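Local coordinates for protein putative citrate lyase, alfa subunit (Streptococcus mutans, PDB 2HJ0) that is of unknown function but belongs by name to the citrate lyase alpha subunit (CitF) family, an alpha/beta protein with two large mixed sheets, at residues A[205-209]-A[232-236]; A[3-7]-A[18-22]. One frame throughout, in Å; residues are numbered along the deposited sequence.

Contact 1. Residues A[205-209]-A[232-236]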
loop_
_atom_site.group_PDB
_atom_site.type_symbol
_atom_site.label_atom_id
_atom_site.label_comp_id
_atom_site.label_asym_id
_atom_site.label_seq_id
_atom_site.Cartn_x
_atom_site.Cartn_y
_atom_site.Cartn_z
ATOM N N ILE A 205 8.023 8.083 12.451
ATOM C CA ILE A 205 7.905 9.221 11.545
ATOM C C ILE A 205 8.055 10.495 12.385
ATOM O O ILE A 205 7.479 10.603 13.473
ATOM C CB ILE A 205 6.538 9.255 10.727
ATOM C CG1 ILE A 205 5.403 9.764 11.598
ATOM C CG2 ILE A 205 6.185 7.891 10.149
ATOM C CD1 ILE A 205 5.157 11.203 11.366
ATOM N N VAL A 206 8.861 11.434 11.892
ATOM C CA VAL A 206 9.123 12.706 12.575
ATOM C C VAL A 206 8.408 13.795 11.785
ATOM O O VAL A 206 8.798 14.125 10.654
ATOM C CB VAL A 206 10.641 13.024 12.593
ATOM C CG1 VAL A 206 10.924 14.230 13.493
ATOM C CG2 VAL A 206 11.406 11.804 13.032
ATOM N N THR A 207 7.356 14.347 12.369
ATOM C CA THR A 207 6.613 15.365 11.661
ATOM C C THR A 207 6.885 16.755 12.155
ATOM O O THR A 207 7.338 16.983 13.283
ATOM C CB THR A 207 5.093 15.135 11.718
ATOM O OG1 THR A 207 4.439 16.000 10.774
ATOM C CG2 THR A 207 4.574 15.412 13.108
ATOM N N ASP A 208 6.562 17.692 11.287
ATOM C CA ASP A 208 6.773 19.089 11.550
ATOM C C ASP A 208 5.458 19.729 11.928
ATOM O O ASP A 208 5.427 20.789 12.555
ATOM C CB ASP A 208 7.316 19.731 10.284
ATOM C CG ASP A 208 8.204 20.865 10.575
ATOM O OD1 ASP A 208 8.929 21.293 9.641
ATOM O OD2 ASP A 208 8.162 21.317 11.751
ATOM N N THR A 209 4.369 19.087 11.520
ATOM C CA THR A 209 3.045 19.604 11.807
ATOM C C THR A 209 2.116 18.456 12.116
ATOM O O THR A 209 1.980 17.535 11.316
ATOM C CB THR A 209 2.503 20.432 10.615
ATOM O OG1 THR A 209 1.937 19.562 9.634
ATOM C CG2 THR A 209 3.653 21.236 9.963
ATOM N N ASP A 232 10.098 21.124 16.021
ATOM C CA ASP A 232 9.888 22.475 15.512
ATOM C C ASP A 232 10.024 22.564 13.991
ATOM O O ASP A 232 9.263 23.287 13.344
ATOM C CB ASP A 232 10.853 23.461 16.190
ATOM C CG ASP A 232 10.560 24.918 15.821
ATOM O OD1 ASP A 232 9.423 25.392 16.097
ATOM O OD2 ASP A 232 11.463 25.588 15.256
ATOM N N ALA A 233 10.978 21.826 13.423
ATOM C CA ALA A 233 11.204 21.832 11.972
ATOM C C ALA A 233 11.933 20.596 11.486
ATOM O O ALA A 233 12.968 20.234 12.031
ATOM C CB ALA A 233 11.995 23.066 11.565
ATOM N N ILE A 234 11.410 19.960 10.447
ATOM C CA ILE A 234 12.052 18.771 9.916
ATOM C C ILE A 234 12.887 19.130 8.712
ATOM O O ILE A 234 13.781 18.385 8.317
ATOM C CB ILE A 234 11.026 17.731 9.508
ATOM C CG1 ILE A 234 10.123 18.307 8.424
ATOM C CG2 ILE A 234 10.202 17.333 10.713
ATOM C CD1 ILE A 234 9.022 17.383 8.014
ATOM N N GLY A 235 12.598 20.282 8.129
ATOM C CA GLY A 235 13.352 20.713 6.969
ATOM C C GLY A 235 13.463 22.219 6.894
ATOM O O GLY A 235 12.701 22.938 7.532
ATOM N N ASP A 236 14.415 22.697 6.104
ATOM C CA ASP A 236 14.630 24.126 5.943
ATOM C C ASP A 236 13.433 24.765 5.246
ATOM O O ASP A 236 13.011 24.312 4.185
ATOM C CB ASP A 236 15.898 24.374 5.129
ATOM C CG ASP A 236 16.461 25.764 5.336
ATOM O OD1 ASP A 236 15.715 26.749 5.109
ATOM O OD2 ASP A 236 17.652 25.868 5.723
#
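Just past the C-terminal ends of the neighbouring parallel strands 202-207 and 227-230, the carboxylate of Asp208 receives the backbone N-H of Ile234. Ile234 N lies 2.9 Å from Asp208 OD1 and the N-H...O angle is 164°, so the bond is nearly straight, yet the donor stands above the carboxylate, 77° out of its plane. OD1 has a second partner in the hydroxyl of Thr185, so two donors grip this oxygen. The other oxygen, OD2, lies near the carbonyl oxygen of Asp232. Both are acceptors, and Lys184 probably eases their meeting: its NZ bonds to Asp232 O and makes a long, weak ion pair with OD2.

The two strands are adjacent and parallel in the ten-strand mixed sheet, and the 22 residues between the segments include no helix, so this link is not the usual beta-alpha-beta crossover. Backbone bonds of Ile205 and Thr207 to strand 227-230 pair the strands up to their ends, beyond which 232-236 follows as a loop.

Ile234 supplies the apolar half. With CG1 between its backbone N and carbonyl carbon (chi1 61°), that branch and Ile234 CD1 each come within 3.7 Å of Asp208 CB. Ile234 CG2 is instead turned back to the strand end, 3.5 Å from Val206 O, while Phe73 also packs on the Ile234 side chain.

Contact 2. Residues A[3-7]-A[18-22]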
loop_
_atom_site.group_PDB
_atom_site.type_symbol
_atom_site.label_atom_id
_atom_site.label_comp_id
_atom_site.label_asym_id
_atom_site.label_seq_id
_atom_site.Cartn_x
_atom_site.Cartn_y
_atom_site.Cartn_z
ATOM N N GLU A 3 40.493 -10.482 -15.253
ATOM C CA GLU A 3 39.353 -9.550 -15.002
ATOM C C GLU A 3 37.998 -10.184 -15.302
ATOM O O GLU A 3 37.900 -11.389 -15.567
ATOM C CB GLU A 3 39.503 -8.268 -15.835
ATOM C CG GLU A 3 40.455 -7.234 -15.241
ATOM C CD GLU A 3 41.921 -7.638 -15.326
ATOM O OE1 GLU A 3 42.754 -6.976 -14.667
ATOM O OE2 GLU A 3 42.244 -8.604 -16.055
ATOM N N ASN A 4 36.958 -9.354 -15.250
ATOM C CA ASN A 4 35.584 -9.784 -15.515
ATOM C C ASN A 4 35.065 -9.287 -16.875
ATOM O O ASN A 4 35.854 -8.941 -17.765
ATOM C CB ASN A 4 34.647 -9.324 -14.373
ATOM C CG ASN A 4 34.915 -7.887 -13.912
ATOM O OD1 ASN A 4 34.658 -6.916 -14.639
ATOM N ND2 ASN A 4 35.434 -7.750 -12.689
ATOM N N LYS A 5 33.741 -9.266 -17.024
ATOM C CA LYS A 5 33.084 -8.831 -18.261
ATOM C C LYS A 5 33.768 -7.596 -18.875
ATOM O O LYS A 5 34.514 -7.711 -19.850
ATOM C CB LYS A 5 31.592 -8.539 -17.988
ATOM C CG LYS A 5 31.003 -9.356 -16.829
ATOM C CD LYS A 5 29.486 -9.491 -16.909
ATOM C CE LYS A 5 29.062 -10.557 -17.916
ATOM N NZ LYS A 5 27.612 -10.887 -17.779
ATOM N N LEU A 6 33.512 -6.425 -18.297
ATOM C CA LEU A 6 34.104 -5.176 -18.767
ATOM C C LEU A 6 35.540 -5.052 -18.269
ATOM O O LEU A 6 36.029 -5.916 -17.538
ATOM C CB LEU A 6 33.291 -3.990 -18.252
ATOM C CG LEU A 6 31.880 -3.795 -18.810
ATOM C CD1 LEU A 6 31.004 -3.148 -17.757
ATOM C CD2 LEU A 6 31.946 -2.951 -20.092
ATOM N N GLY A 7 36.208 -3.967 -18.658
ATOM C CA GLY A 7 37.581 -3.744 -18.232
ATOM C C GLY A 7 37.651 -3.203 -16.815
ATOM O O GLY A 7 38.305 -2.189 -16.563
ATOM N N TYR A 18 30.202 -10.791 -3.732
ATOM C CA TYR A 18 29.019 -10.426 -4.508
ATOM C C TYR A 18 29.102 -11.131 -5.861
ATOM O O TYR A 18 30.124 -11.734 -6.192
ATOM C CB TYR A 18 28.990 -8.911 -4.741
ATOM C CG TYR A 18 28.725 -8.076 -3.508
ATOM C CD1 TYR A 18 27.486 -7.467 -3.314
ATOM C CD2 TYR A 18 29.707 -7.894 -2.535
ATOM C CE1 TYR A 18 27.231 -6.700 -2.183
ATOM C CE2 TYR A 18 29.461 -7.129 -1.398
ATOM C CZ TYR A 18 28.221 -6.537 -1.228
ATOM O OH TYR A 18 27.955 -5.793 -0.105
ATOM N N GLY A 19 28.031 -11.054 -6.644
ATOM C CA GLY A 19 28.045 -11.676 -7.955
ATOM C C GLY A 19 29.024 -10.899 -8.811
ATOM O O GLY A 19 28.958 -9.677 -8.877
ATOM N N VAL A 20 29.942 -11.588 -9.470
ATOM C CA VAL A 20 30.921 -10.896 -10.293
ATOM C C VAL A 20 30.526 -10.819 -11.768
ATOM O O VAL A 20 30.895 -11.679 -12.573
ATOM C CB VAL A 20 32.335 -11.558 -10.150
ATOM C CG1 VAL A 20 32.253 -13.068 -10.434
ATOM C CG2 VAL A 20 33.337 -10.881 -11.093
ATOM N N PHE A 21 29.761 -9.789 -12.112
ATOM C CA PHE A 21 29.340 -9.573 -13.494
ATOM C C PHE A 21 28.379 -8.405 -13.540
ATOM O O PHE A 21 28.149 -7.752 -12.525
ATOM C CB PHE A 21 28.672 -10.830 -14.085
ATOM C CG PHE A 21 27.233 -11.009 -13.683
ATOM C CD1 PHE A 21 26.899 -11.315 -12.365
ATOM C CD2 PHE A 21 26.209 -10.847 -14.616
ATOM C CE1 PHE A 21 25.566 -11.451 -11.973
ATOM C CE2 PHE A 21 24.874 -10.980 -14.238
ATOM C CZ PHE A 21 24.550 -11.284 -12.909
ATOM N N GLU A 22 27.819 -8.142 -14.717
ATOM C CA GLU A 22 26.880 -7.043 -14.861
ATOM C C GLU A 22 26.362 -6.878 -16.281
ATOM O O GLU A 22 25.347 -6.228 -16.504
ATOM C CB GLU A 22 27.543 -5.757 -14.403
ATOM C CG GLU A 22 26.673 -4.536 -14.521
ATOM C CD GLU A 22 26.870 -3.802 -15.839
ATOM O OE1 GLU A 22 26.871 -2.545 -15.805
ATOM O OE2 GLU A 22 27.023 -4.471 -16.892
#
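Lys5 carries the contact by laying its aliphatic chain along the backbone and CB of Phe21, the two side chains running side by side in the same direction. Lys5 CG lies 3.7 Å from Phe21 CA, and CD continues past Phe21 CB to the backbone N of Glu22. The lysine chain is extended at chi2 and bends at chi3 (79°). Its NZ ends at the edge of the Phe21 ring, near the ring plane and 3.5 Å from CD2, so the ammonium does not sit over the face as a cation-pi pair would require. That nitrogen instead bonds to the carbonyl oxygen of Glu24.

A smaller apolar touch lies beside it. Val20 holds CG2 opposite its backbone N and next to its carbonyl carbon, which brings that methyl to 3.9 Å from Asn4 CB. On the other flank Leu6 CD1 approaches Glu22 OE2 at 4.3 Å. No hydrogen bond joins the two segments.

Helix 12-17 separates these loops in sequence, and both pack against strand 504-511, an outermost strand of the ten-strand sheet within this chain: Leu6 and Glu22 touch Ile505, and Gly19 shares a backbone hydrogen bond with Leu504.

Contacts 1 and 2 lie on opposite sides of the chain's centre, each centred about 23 Å from it. Their own centres are about 43 Å apart and their nearest atoms about 27 Å, so neither touches the other. What they share is the ten-strand mixed sheet: contact 1 sits past strands 202-207 and 227-230, close to the edge that strand 48-49 forms within this chain, whereas contact 2 packs on strand 504-511 at the other edge within this chain. Along the chain they follow in series, 3-7 with 18-22 closing before 205-209 with 232-236 opens. One is buried and tied by a hydrogen bond; the other is a surface contact made without one.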